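PDB 2I15: uncharacterized protein MG296 homolog from Mycoplasma pneumoniae, which is of unknown function but forms an all-helical fold of the Mg296 family, packed against other copies of itself in the crystal. Local coordinates for residues Q97-S108 with H122-T133. Numbering follows the deposited sequence.
Sequences QSFYEALTLFIS and HQQLGKRFGVLT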
loop_
_atom_site.group_PDB
_atom_site.type_symbol
_atom_site.label_atom_id
_atom_site.label_comp_id
_atom_site.label_asym_id
_atom_site.label_seq_id
_atom_site.Cartn_x
_atom_site.Cartn_y
_atom_site.Cartn_z
ATOM N N GLN A 97 -0.022 -10.270 -1.676
ATOM C CA GLN A 97 -0.071 -8.830 -1.542
ATOM C C GLN A 97 1.320 -8.298 -1.866
ATOM O O GLN A 97 1.449 -7.339 -2.620
ATOM C CB GLN A 97 -0.512 -8.444 -0.126
ATOM C CG GLN A 97 -0.762 -6.950 0.036
ATOM C CD GLN A 97 -1.942 -6.469 -0.783
ATOM O OE1 GLN A 97 -1.956 -5.336 -1.251
ATOM N NE2 GLN A 97 -2.942 -7.324 -0.952
ATOM N N SER A 98 2.357 -8.954 -1.341
ATOM C CA SER A 98 3.745 -8.538 -1.574
ATOM C C SER A 98 4.188 -8.655 -3.032
ATOM O O SER A 98 4.947 -7.818 -3.511
ATOM C CB SER A 98 4.686 -9.354 -0.702
ATOM O OG SER A 98 4.339 -9.208 0.664
ATOM N N PHE A 99 3.729 -9.694 -3.727
ATOM C CA PHE A 99 4.056 -9.893 -5.137
ATOM C C PHE A 99 3.435 -8.748 -5.944
ATOM O O PHE A 99 4.063 -8.194 -6.857
ATOM C CB PHE A 99 3.468 -11.204 -5.639
ATOM C CG PHE A 99 3.882 -11.560 -7.045
ATOM C CD1 PHE A 99 5.111 -12.166 -7.285
ATOM C CD2 PHE A 99 3.031 -11.315 -8.128
ATOM C CE1 PHE A 99 5.491 -12.533 -8.577
ATOM C CE2 PHE A 99 3.405 -11.679 -9.429
ATOM C CZ PHE A 99 4.638 -12.287 -9.650
ATOM N N TYR A 100 2.214 -8.373 -5.579
ATOM C CA TYR A 100 1.513 -7.300 -6.267
ATOM C C TYR A 100 2.104 -5.926 -5.958
ATOM O O TYR A 100 2.334 -5.120 -6.866
ATOM C CB TYR A 100 0.025 -7.279 -5.877
ATOM C CG TYR A 100 -0.703 -6.006 -6.318
ATOM C CD1 TYR A 100 -1.192 -5.862 -7.619
ATOM C CD2 TYR A 100 -0.878 -4.936 -5.428
ATOM C CE1 TYR A 100 -1.846 -4.688 -8.020
ATOM C CE2 TYR A 100 -1.523 -3.762 -5.819
ATOM C CZ TYR A 100 -2.000 -3.643 -7.109
ATOM O OH TYR A 100 -2.652 -2.481 -7.477
ATOM N N GLU A 101 2.325 -5.641 -4.682
ATOM C CA GLU A 101 2.838 -4.334 -4.316
ATOM C C GLU A 101 4.176 -4.008 -4.975
ATOM O O GLU A 101 4.555 -2.836 -5.093
ATOM C CB GLU A 101 2.911 -4.219 -2.791
ATOM C CG GLU A 101 1.572 -4.518 -2.112
ATOM C CD GLU A 101 1.507 -4.047 -0.678
ATOM O OE1 GLU A 101 2.460 -4.338 0.075
ATOM O OE2 GLU A 101 0.499 -3.398 -0.309
ATOM N N ALA A 102 4.861 -5.041 -5.453
ATOM C CA ALA A 102 6.147 -4.863 -6.129
ATOM C C ALA A 102 5.944 -4.671 -7.638
ATOM O O ALA A 102 6.790 -4.093 -8.311
ATOM C CB ALA A 102 7.051 -6.073 -5.877
ATOM N N LEU A 103 4.814 -5.134 -8.160
ATOM C CA LEU A 103 4.558 -5.047 -9.594
ATOM C C LEU A 103 3.584 -3.941 -10.011
ATOM O O LEU A 103 3.270 -3.775 -11.193
ATOM C CB LEU A 103 4.060 -6.418 -10.090
ATOM C CG LEU A 103 5.066 -7.553 -9.840
ATOM C CD1 LEU A 103 4.488 -8.865 -10.230
ATOM C CD2 LEU A 103 6.350 -7.269 -10.638
ATOM N N THR A 104 3.130 -3.174 -9.032
ATOM C CA THR A 104 2.160 -2.099 -9.239
ATOM C C THR A 104 2.391 -1.232 -10.494
ATOM O O THR A 104 1.484 -1.054 -11.311
ATOM C CB THR A 104 2.109 -1.210 -7.963
ATOM O OG1 THR A 104 0.802 -1.283 -7.379
ATOM C CG2 THR A 104 2.420 0.235 -8.290
ATOM N N LEU A 105 3.606 -0.706 -10.641
ATOM C CA LEU A 105 3.957 0.152 -11.765
ATOM C C LEU A 105 3.958 -0.673 -13.059
ATOM O O LEU A 105 3.564 -0.193 -14.123
ATOM C CB LEU A 105 5.339 0.767 -11.525
ATOM C CG LEU A 105 5.862 2.002 -12.273
ATOM C CD1 LEU A 105 5.656 1.855 -13.758
ATOM C CD2 LEU A 105 5.178 3.224 -11.761
ATOM N N PHE A 106 4.394 -1.927 -12.937
ATOM C CA PHE A 106 4.455 -2.889 -14.038
ATOM C C PHE A 106 3.035 -3.154 -14.536
ATOM O O PHE A 106 2.770 -3.154 -15.737
ATOM C CB PHE A 106 5.049 -4.197 -13.519
ATOM C CG PHE A 106 5.344 -5.215 -14.587
ATOM C CD1 PHE A 106 6.576 -5.240 -15.226
ATOM C CD2 PHE A 106 4.391 -6.160 -14.939
ATOM C CE1 PHE A 106 6.855 -6.196 -16.194
ATOM C CE2 PHE A 106 4.663 -7.122 -15.912
ATOM C CZ PHE A 106 5.895 -7.133 -16.534
ATOM N N ILE A 107 2.121 -3.355 -13.594
ATOM C CA ILE A 107 0.729 -3.655 -13.900
ATOM C C ILE A 107 -0.037 -2.535 -14.613
ATOM O O ILE A 107 -0.895 -2.817 -15.456
ATOM C CB ILE A 107 0.025 -4.068 -12.613
ATOM C CG1 ILE A 107 0.683 -5.362 -12.104
ATOM C CG2 ILE A 107 -1.476 -4.278 -12.858
ATOM C CD1 ILE A 107 0.256 -5.757 -10.737
ATOM N N SER A 108 0.265 -1.276 -14.287
ATOM C CA SER A 108 -0.405 -0.137 -14.928
ATOM C C SER A 108 0.039 -0.044 -16.380
ATOM O O SER A 108 -0.775 0.192 -17.270
ATOM C CB SER A 108 -0.066 1.178 -14.221
ATOM O OG SER A 108 -0.629 1.228 -12.926
ATOM N N HIS A 122 -6.348 -3.144 -12.550
ATOM C CA HIS A 122 -5.900 -3.362 -11.185
ATOM C C HIS A 122 -6.969 -4.008 -10.309
ATOM O O HIS A 122 -6.686 -4.923 -9.531
ATOM C CB HIS A 122 -5.502 -2.030 -10.551
ATOM C CG HIS A 122 -4.109 -1.599 -10.877
ATOM N ND1 HIS A 122 -3.010 -2.161 -10.288
ATOM C CD2 HIS A 122 -3.658 -0.657 -11.735
ATOM C CE1 HIS A 122 -1.915 -1.583 -10.768
ATOM N NE2 HIS A 122 -2.286 -0.674 -11.641
ATOM N N GLN A 123 -8.198 -3.524 -10.429
ATOM C CA GLN A 123 -9.305 -4.045 -9.632
ATOM C C GLN A 123 -9.653 -5.493 -9.964
ATOM O O GLN A 123 -9.902 -6.294 -9.064
ATOM C CB GLN A 123 -10.508 -3.119 -9.789
ATOM C CG GLN A 123 -10.249 -1.779 -9.131
ATOM C CD GLN A 123 -11.292 -0.719 -9.464
ATOM O OE1 GLN A 123 -12.050 -0.854 -10.429
ATOM N NE2 GLN A 123 -11.315 0.357 -8.675
ATOM N N GLN A 124 -9.653 -5.836 -11.249
ATOM C CA GLN A 124 -9.939 -7.209 -11.633
ATOM C C GLN A 124 -8.853 -8.068 -10.982
ATOM O O GLN A 124 -9.132 -9.070 -10.310
ATOM C CB GLN A 124 -9.907 -7.329 -13.155
ATOM C CG GLN A 124 -10.873 -6.383 -13.838
ATOM C CD GLN A 124 -10.773 -6.418 -15.357
ATOM O OE1 GLN A 124 -9.694 -6.223 -15.933
ATOM N NE2 GLN A 124 -11.904 -6.658 -16.015
ATOM N N LEU A 125 -7.612 -7.626 -11.158
ATOM C CA LEU A 125 -6.444 -8.301 -10.601
ATOM C C LEU A 125 -6.711 -8.704 -9.152
ATOM O O LEU A 125 -6.590 -9.875 -8.794
ATOM C CB LEU A 125 -5.233 -7.362 -10.647
ATOM C CG LEU A 125 -3.806 -7.825 -10.304
ATOM C CD1 LEU A 125 -3.744 -8.571 -8.960
ATOM C CD2 LEU A 125 -3.295 -8.690 -11.429
ATOM N N GLY A 126 -7.075 -7.718 -8.331
ATOM C CA GLY A 126 -7.338 -7.965 -6.923
ATOM C C GLY A 126 -8.566 -8.804 -6.597
ATOM O O GLY A 126 -8.641 -9.409 -5.530
ATOM N N LYS A 127 -9.549 -8.834 -7.487
ATOM C CA LYS A 127 -10.743 -9.631 -7.231
ATOM C C LYS A 127 -10.371 -11.094 -7.505
ATOM O O LYS A 127 -10.583 -11.961 -6.653
ATOM C CB LYS A 127 -11.887 -9.181 -8.154
ATOM C CG LYS A 127 -13.301 -9.214 -7.553
ATOM C CD LYS A 127 -14.021 -10.524 -7.839
ATOM C CE LYS A 127 -15.535 -10.362 -7.696
ATOM N NZ LYS A 127 -16.091 -9.462 -8.748
ATOM N N ARG A 128 -9.785 -11.348 -8.677
ATOM C CA ARG A 128 -9.380 -12.699 -9.069
ATOM C C ARG A 128 -8.504 -13.315 -7.976
ATOM O O ARG A 128 -8.815 -14.388 -7.452
ATOM C CB ARG A 128 -8.611 -12.677 -10.401
ATOM C CG ARG A 128 -8.342 -14.081 -10.948
ATOM C CD ARG A 128 -7.576 -14.084 -12.256
ATOM N NE ARG A 128 -8.377 -13.677 -13.407
ATOM C CZ ARG A 128 -7.916 -13.645 -14.655
ATOM N NH1 ARG A 128 -6.661 -13.997 -14.904
ATOM N NH2 ARG A 128 -8.706 -13.262 -15.653
ATOM N N PHE A 129 -7.399 -12.648 -7.655
ATOM C CA PHE A 129 -6.499 -13.103 -6.599
ATOM C C PHE A 129 -6.906 -12.218 -5.420
ATOM O O PHE A 129 -7.334 -11.084 -5.619
ATOM C CB PHE A 129 -5.045 -12.872 -7.025
ATOM C CG PHE A 129 -4.770 -13.296 -8.440
ATOM C CD1 PHE A 129 -4.899 -12.389 -9.482
ATOM C CD2 PHE A 129 -4.483 -14.629 -8.745
ATOM C CE1 PHE A 129 -4.750 -12.798 -10.811
ATOM C CE2 PHE A 129 -4.335 -15.045 -10.075
ATOM C CZ PHE A 129 -4.473 -14.120 -11.103
ATOM N N GLY A 130 -6.818 -12.718 -4.199
ATOM C CA GLY A 130 -7.244 -11.899 -3.076
ATOM C C GLY A 130 -6.260 -10.794 -2.748
ATOM O O GLY A 130 -5.538 -10.879 -1.761
ATOM N N VAL A 131 -6.227 -9.747 -3.562
ATOM C CA VAL A 131 -5.281 -8.659 -3.332
ATOM C C VAL A 131 -5.937 -7.290 -3.100
ATOM O O VAL A 131 -7.017 -6.994 -3.632
ATOM C CB VAL A 131 -4.291 -8.572 -4.514
ATOM C CG1 VAL A 131 -3.391 -7.368 -4.363
ATOM C CG2 VAL A 131 -3.448 -9.835 -4.567
ATOM N N LEU A 132 -5.287 -6.474 -2.272
ATOM C CA LEU A 132 -5.779 -5.136 -1.960
ATOM C C LEU A 132 -5.065 -4.234 -2.950
ATOM O O LEU A 132 -3.900 -3.867 -2.745
ATOM C CB LEU A 132 -5.415 -4.755 -0.525
ATOM C CG LEU A 132 -6.236 -3.625 0.089
ATOM C CD1 LEU A 132 -6.004 -3.593 1.590
ATOM C CD2 LEU A 132 -5.872 -2.299 -0.579
ATOM N N THR A 133 -5.762 -3.881 -4.024
ATOM C CA THR A 133 -5.171 -3.081 -5.084
ATOM C C THR A 133 -5.143 -1.578 -4.897
ATOM O O THR A 133 -5.923 -1.005 -4.136
ATOM C CB THR A 133 -5.861 -3.378 -6.417
ATOM O OG1 THR A 133 -7.220 -2.913 -6.369
ATOM C CG2 THR A 133 -5.827 -4.881 -6.715
#
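His122 reaches across from the helix 122-128 and sets its imidazole among Tyr100, Thr104, Ile107 and Ser108, a knob in a hole of the facing helix. Both ring nitrogens find a hydroxyl. His122 NE2 and Ser108 OG share a hydrogen bond of 2.8 Å, with the oxygen in the plane of the imidazole, while His122 ND1 gives Tyr100 OH a weak, strongly bent one, 2.9 Å long with 121° at the hydrogen. The carbonyl oxygen of Thr104 lies at the imidazole edge too, 3.5 Å from His122 CE1. From over one face comes Ile107 CG2, a CH-pi contact 3.8 Å from the ring centroid and displaced toward the CE1 side. One hydroxyl in the ring plane, another met obliquely and a methyl over one face probably restrict the buried ring's rotation, chiefly through Ser108; the Tyr135 ring meets it as well.

Tyr100 meets His122 rim to rim, the planes almost perpendicular at 89°. With its CG trans to the main-chain nitrogen, the phenol projects from helix 97-108 into the angle between helix 122-128 and the chain that returns after it. Val131 CG1 packs 3.6 Å from Tyr100 CG, Leu125 CD1 touches Tyr100 CD1 at 4.0 Å, and Thr133 CB approaches the phenol oxygen. The main partner of that oxygen is the backbone N of Val134, so the tyrosine joins helix and C-terminal tail. Toward the start of segment 97-108, the Gln97 side chain lies against Val131 and Leu132.

Phe17 of a second subunit packs on Leu125. The axes of segments 97-108 and 122-128 come within 11.5 Å, at 138° between their directions, roughly antiparallel: this is a helical hairpin whose second helix is followed by an extended C-terminal tail, with Tyr100 and His122 meeting between the two helices.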